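Local coordinates for protein oxidoreductase (Ralstonia eutropha, PDB 3HJ9) that binds flavin mononucleotide and, as a member of the nitroreductase family, probably acts as an FMN-dependent oxidoreductase, at residues 106-109 against 114-117; 94-99 against 165-170. All coordinates share one frame; numbering follows the deposited sequence.

In the fold
Both contacts involve the same antiparallel sheet, in which strands 94-100 and 103-108 are neighbours. Contact 1 binds strand 103-108 to strand 113-116 within the sheet, whereas contact 2 seats helix 156-177 on strand 94-100. They meet directly: Tyr-107 N probably donates a hydrogen bond to Val-96 O, and Leu-114 packs on Val-98. Contact 1, partly buried, combines paired backbone bonds with a salt bridge and bridging waters on one face and apolar packing on the other. Contact 2, near the centre of the chain, is wholly buried and apolar, one selenomethionine against two branched residues, closer to the flavin.

Contact 1: 106-109 against 114-117; sequences RYDP and LELK
Arg-106 and Glu-115 face each other as an antiparallel hydrogen-bonded pair, with Arg-106 N donating to Glu-115 O at 2.8 Å and Glu-115 N returning a bond to Arg-106 O at 2.9 Å, while the next pair, Tyr-107 and Leu-114, is non-hydrogen-bonded. The side chains of the first pair run side by side in the same direction. Arg-106 is extended through its first two torsions and bends at chi3 (63°), and its NH2 reaches Glu-115 OE2 at 3.2 Å in a salt bridge. The carboxylate oxygen approaches the guanidinium edge-on, only 11° out of its plane, and is met nearly along its C-O axis, although the two planes are turned 40° apart. A water steadies the pair from a second point: it accepts from Arg-106 NE and donates to Glu-115 OE2 at 2.6 Å, with a weak further bond to Arg-106 O. Asp-108 joins this polar face through water. Its OD2 lies 4.4 Å from Glu-115 OE1, an approach of like charges that a shared water, donating to both oxygens, and the nearby arginine probably ease. On the opposite face of the sheet the chemistry changes. Leu-114 CD2 leans over the Tyr-107 backbone, 3.9 Å from Tyr-107 CA and 4.1 Å from Tyr-107 CB, coming near the ring's plane at its edge. Helix 62-73 covers this face, Leu-69 touching both residues, and the hydroxyl of the buried Tyr-107 is hydrogen-bonded to His-112 ND1. Arg-106, on the other face, packs on Tyr-97 of the adjoining strand. The arrangement is that of a beta hairpin, strands 103-108 and 113-116, with one polar and one apolar face, built into the antiparallel sheet of the nitroreductase fold, away from the flavin site.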
loop_
_atom_site.group_PDB
_atom_site.type_symbol
_atom_site.label_atom_id
_atom_site.label_comp_id
_atom_site.label_asym_id
_atom_site.label_seq_id
_atom_site.Cartn_x
_atom_site.Cartn_y
_atom_site.Cartn_z
ATOM N N ARG A 106 -15.410 -1.286 -14.427
ATOM C CA ARG A 106 -14.679 -2.210 -13.573
ATOM C C ARG A 106 -13.530 -2.768 -14.429
ATOM O O ARG A 106 -13.743 -3.239 -15.559
ATOM C CB ARG A 106 -15.535 -3.364 -13.049
ATOM C CG ARG A 106 -14.820 -4.198 -11.970
ATOM C CD ARG A 106 -15.703 -5.268 -11.411
ATOM N NE ARG A 106 -16.081 -6.230 -12.439
ATOM C CZ ARG A 106 -17.061 -7.140 -12.336
ATOM N NH1 ARG A 106 -17.799 -7.274 -11.225
ATOM N NH2 ARG A 106 -17.301 -7.952 -13.370
ATOM N N TYR A 107 -12.322 -2.703 -13.874
ATOM C CA TYR A 107 -11.142 -3.264 -14.503
ATOM C C TYR A 107 -11.122 -4.772 -14.275
ATOM O O TYR A 107 -11.210 -5.220 -13.145
ATOM C CB TYR A 107 -9.872 -2.632 -13.938
ATOM C CG TYR A 107 -8.619 -3.253 -14.470
ATOM C CD1 TYR A 107 -8.280 -3.134 -15.817
ATOM C CD2 TYR A 107 -7.735 -3.943 -13.627
ATOM C CE1 TYR A 107 -7.088 -3.717 -16.324
ATOM C CE2 TYR A 107 -6.537 -4.501 -14.126
ATOM C CZ TYR A 107 -6.231 -4.392 -15.474
ATOM O OH TYR A 107 -5.080 -4.952 -15.963
ATOM N N ASP A 108 -10.998 -5.529 -15.359
ATOM C CA ASP A 108 -10.898 -6.981 -15.343
ATOM C C ASP A 108 -9.403 -7.283 -15.593
ATOM O O ASP A 108 -8.940 -7.146 -16.726
ATOM C CB ASP A 108 -11.784 -7.566 -16.441
ATOM C CG ASP A 108 -11.685 -9.060 -16.562
ATOM O OD1 ASP A 108 -10.932 -9.743 -15.841
ATOM O OD2 ASP A 108 -12.382 -9.571 -17.442
ATOM N N PRO A 109 -8.662 -7.726 -14.557
ATOM C CA PRO A 109 -7.220 -8.020 -14.761
ATOM C C PRO A 109 -6.870 -9.172 -15.675
ATOM O O PRO A 109 -5.918 -9.049 -16.423
ATOM C CB PRO A 109 -6.739 -8.342 -13.357
ATOM C CG PRO A 109 -7.674 -7.624 -12.475
ATOM C CD PRO A 109 -8.996 -7.817 -13.123
ATOM N N LEU A 114 -11.777 -2.947 -19.525
ATOM C CA LEU A 114 -12.763 -2.222 -18.711
ATOM C C LEU A 114 -14.193 -2.630 -19.142
ATOM O O LEU A 114 -14.502 -2.635 -20.312
ATOM C CB LEU A 114 -12.552 -0.716 -18.894
ATOM C CG LEU A 114 -11.244 -0.080 -18.372
ATOM C CD1 LEU A 114 -11.106 1.383 -18.856
ATOM C CD2 LEU A 114 -11.246 -0.183 -16.891
ATOM N N GLU A 115 -15.028 -2.996 -18.179
ATOM C CA GLU A 115 -16.423 -3.419 -18.381
ATOM C C GLU A 115 -17.307 -2.351 -17.745
ATOM O O GLU A 115 -17.068 -1.967 -16.603
ATOM C CB GLU A 115 -16.668 -4.754 -17.686
ATOM C CG GLU A 115 -15.871 -5.909 -18.259
ATOM C CD GLU A 115 -16.164 -7.282 -17.573
ATOM O OE1 GLU A 115 -16.486 -8.243 -18.319
ATOM O OE2 GLU A 115 -16.095 -7.407 -16.317
ATOM N N LEU A 116 -18.282 -1.847 -18.499
ATOM C CA LEU A 116 -19.198 -0.790 -18.017
ATOM C C LEU A 116 -20.042 -1.273 -16.823
ATOM O O LEU A 116 -20.629 -2.351 -16.875
ATOM C CB LEU A 116 -20.082 -0.266 -19.160
ATOM C CG LEU A 116 -21.044 0.903 -18.881
ATOM C CD1 LEU A 116 -20.266 2.159 -18.509
ATOM C CD2 LEU A 116 -21.940 1.112 -20.117
ATOM N N LYS A 117 -19.994 -0.507 -15.745
ATOM C CA LYS A 117 -20.763 -0.711 -14.505
ATOM C C LYS A 117 -21.919 0.299 -14.478
ATOM O O LYS A 117 -23.031 -0.062 -14.093
ATOM C CB LYS A 117 -19.869 -0.507 -13.277
ATOM C CG LYS A 117 -20.540 -0.719 -11.907
ATOM C CD LYS A 117 -20.986 -2.193 -11.681
ATOM C CE LYS A 117 -21.921 -2.269 -10.500
ATOM N NZ LYS A 117 -22.585 -3.575 -10.287
HETATM O O HOH W 1 -14.435 -6.251 -14.707
HETATM O O HOH W 2 -14.198 -9.499 -19.515
HETATM O O HOH W 3 -14.811 -9.976 -15.293
#

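Contact 2: 94-99 against 165-170; sequences IDVYVA and GAMAEN
Met-167, a selenomethionine, reaches from its helix to Ile-94 and Val-96, two residues apart on the strand. From CB the chain leaves with CG anti to the carbonyl carbon (chi1 -63°), and neither CB nor CG comes within 4.2 Å of the strand; the touching begins at selenium. SE lies against the beta-branch of Ile-94, 3.5 Å from both Ile-94 CB and Ile-94 CG2. A bend at chi3 (94°) then swings the methyl group obliquely towards Val-96, bringing CE to 3.8 Å from Val-96 CG2 while keeping it 3.9 Å from Ile-94 CG2. The selenium and methyl together span both branched residues, whose side chains run alongside Met-167 but point the other way. The same side chain also packs on Phe-141 of the neighbouring strand 137-144 and on Ala-73 of helix 62-73, so the site is apolar on several sides. Farther round helix 156-177, Glu-169 and Asn-170 meet the second subunit, linked by weak hydrogen bonds to its Asn-170 and Glu-169. The contact is plain helix-on-sheet packing in the core of the alpha-beta nitroreductase fold, with the nearest atoms of FMN about 8 Å from the Met-167 side chain.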
loop_
_atom_site.group_PDB
_atom_site.type_symbol
_atom_site.label_atom_id
_atom_site.label_comp_id
_atom_site.label_asym_id
_atom_site.label_seq_id
_atom_site.Cartn_x
_atom_site.Cartn_y
_atom_site.Cartn_z
ATOM N N ILE A 94 -9.965 -6.971 -3.569
ATOM C CA ILE A 94 -10.197 -5.640 -4.106
ATOM C C ILE A 94 -10.398 -5.676 -5.631
ATOM O O ILE A 94 -9.599 -6.265 -6.332
ATOM C CB ILE A 94 -9.007 -4.675 -3.761
ATOM C CG1 ILE A 94 -8.889 -4.454 -2.238
ATOM C CG2 ILE A 94 -9.131 -3.325 -4.448
ATOM C CD1 ILE A 94 -10.133 -3.792 -1.560
ATOM N N ASP A 95 -11.479 -5.029 -6.096
ATOM C CA ASP A 95 -11.774 -4.809 -7.494
ATOM C C ASP A 95 -11.558 -3.318 -7.712
ATOM O O ASP A 95 -11.957 -2.484 -6.884
ATOM C CB ASP A 95 -13.232 -5.143 -7.849
ATOM C CG ASP A 95 -13.543 -6.631 -7.809
ATOM O OD1 ASP A 95 -12.639 -7.482 -8.004
ATOM O OD2 ASP A 95 -14.728 -6.974 -7.582
ATOM N N VAL A 96 -10.932 -2.978 -8.824
ATOM C CA VAL A 96 -10.649 -1.616 -9.140
ATOM C C VAL A 96 -11.660 -1.137 -10.153
ATOM O O VAL A 96 -11.811 -1.721 -11.216
ATOM C CB VAL A 96 -9.216 -1.431 -9.651
ATOM C CG1 VAL A 96 -9.017 0.018 -10.053
ATOM C CG2 VAL A 96 -8.238 -1.829 -8.571
ATOM N N TYR A 97 -12.317 -0.042 -9.812
ATOM C CA TYR A 97 -13.279 0.620 -10.663
ATOM C C TYR A 97 -12.644 1.903 -11.122
ATOM O O TYR A 97 -11.810 2.467 -10.412
ATOM C CB TYR A 97 -14.578 0.911 -9.908
ATOM C CG TYR A 97 -15.445 -0.309 -9.708
ATOM C CD1 TYR A 97 -15.144 -1.239 -8.710
ATOM C CD2 TYR A 97 -16.566 -0.539 -10.509
ATOM C CE1 TYR A 97 -15.937 -2.359 -8.501
ATOM C CE2 TYR A 97 -17.361 -1.648 -10.320
ATOM C CZ TYR A 97 -17.028 -2.582 -9.329
ATOM O OH TYR A 97 -17.812 -3.685 -9.158
ATOM N N VAL A 98 -13.071 2.384 -12.283
ATOM C CA VAL A 98 -12.540 3.624 -12.856
ATOM C C VAL A 98 -13.701 4.537 -13.241
ATOM O O VAL A 98 -14.529 4.141 -14.067
ATOM C CB VAL A 98 -11.680 3.358 -14.153
ATOM C CG1 VAL A 98 -10.872 4.575 -14.500
ATOM C CG2 VAL A 98 -10.762 2.158 -13.997
ATOM N N ALA A 99 -13.765 5.742 -12.655
ATOM C CA ALA A 99 -14.789 6.734 -13.031
ATOM C C ALA A 99 -14.177 7.593 -14.115
ATOM O O ALA A 99 -13.222 8.332 -13.842
ATOM C CB ALA A 99 -15.234 7.585 -11.841
ATOM N N GLY A 165 -4.311 -0.146 -0.197
ATOM C CA GLY A 165 -3.158 0.714 -0.028
ATOM C C GLY A 165 -1.980 0.364 -0.931
ATOM O O GLY A 165 -1.336 1.236 -1.481
ATOM N N ALA A 166 -1.676 -0.929 -1.018
ATOM C CA ALA A 166 -0.597 -1.454 -1.855
ATOM C C ALA A 166 -0.877 -1.174 -3.308
ATOM O O ALA A 166 0.002 -0.721 -4.032
ATOM C CB ALA A 166 -0.439 -2.929 -1.649
HETATM N N MSE A 167 -2.124 -1.391 -3.714
HETATM C CA MSE A 167 -2.531 -1.189 -5.103
HETATM C C MSE A 167 -2.513 0.289 -5.451
HETATM O O MSE A 167 -2.037 0.687 -6.537
HETATM C CB MSE A 167 -3.919 -1.768 -5.353
HETATM C CG MSE A 167 -3.934 -3.252 -5.143
HETATM SE SE MSE A 167 -5.748 -3.909 -4.903
HETATM C CE MSE A 167 -6.158 -4.405 -6.693
ATOM N N ALA A 168 -2.999 1.097 -4.517
ATOM C CA ALA A 168 -2.944 2.574 -4.670
ATOM C C ALA A 168 -1.475 3.023 -4.683
ATOM O O ALA A 168 -1.152 4.003 -5.357
ATOM C CB ALA A 168 -3.699 3.277 -3.538
ATOM N N GLU A 169 -0.577 2.309 -3.965
ATOM C CA GLU A 169 0.850 2.690 -3.970
ATOM C C GLU A 169 1.507 2.393 -5.322
ATOM O O GLU A 169 2.304 3.194 -5.812
ATOM C CB GLU A 169 1.623 2.041 -2.815
ATOM C CG GLU A 169 3.047 2.526 -2.656
ATOM C CD GLU A 169 3.187 4.016 -2.338
ATOM O OE1 GLU A 169 2.161 4.720 -2.170
ATOM O OE2 GLU A 169 4.357 4.484 -2.242
ATOM N N ASN A 170 1.186 1.237 -5.915
ATOM C CA ASN A 170 1.635 0.939 -7.266
ATOM C C ASN A 170 1.206 2.067 -8.221
ATOM O O ASN A 170 1.986 2.472 -9.075
ATOM C CB ASN A 170 1.061 -0.383 -7.795
ATOM C CG ASN A 170 1.678 -1.607 -7.151
ATOM O OD1 ASN A 170 2.625 -1.501 -6.368
ATOM N ND2 ASN A 170 1.120 -2.788 -7.465
#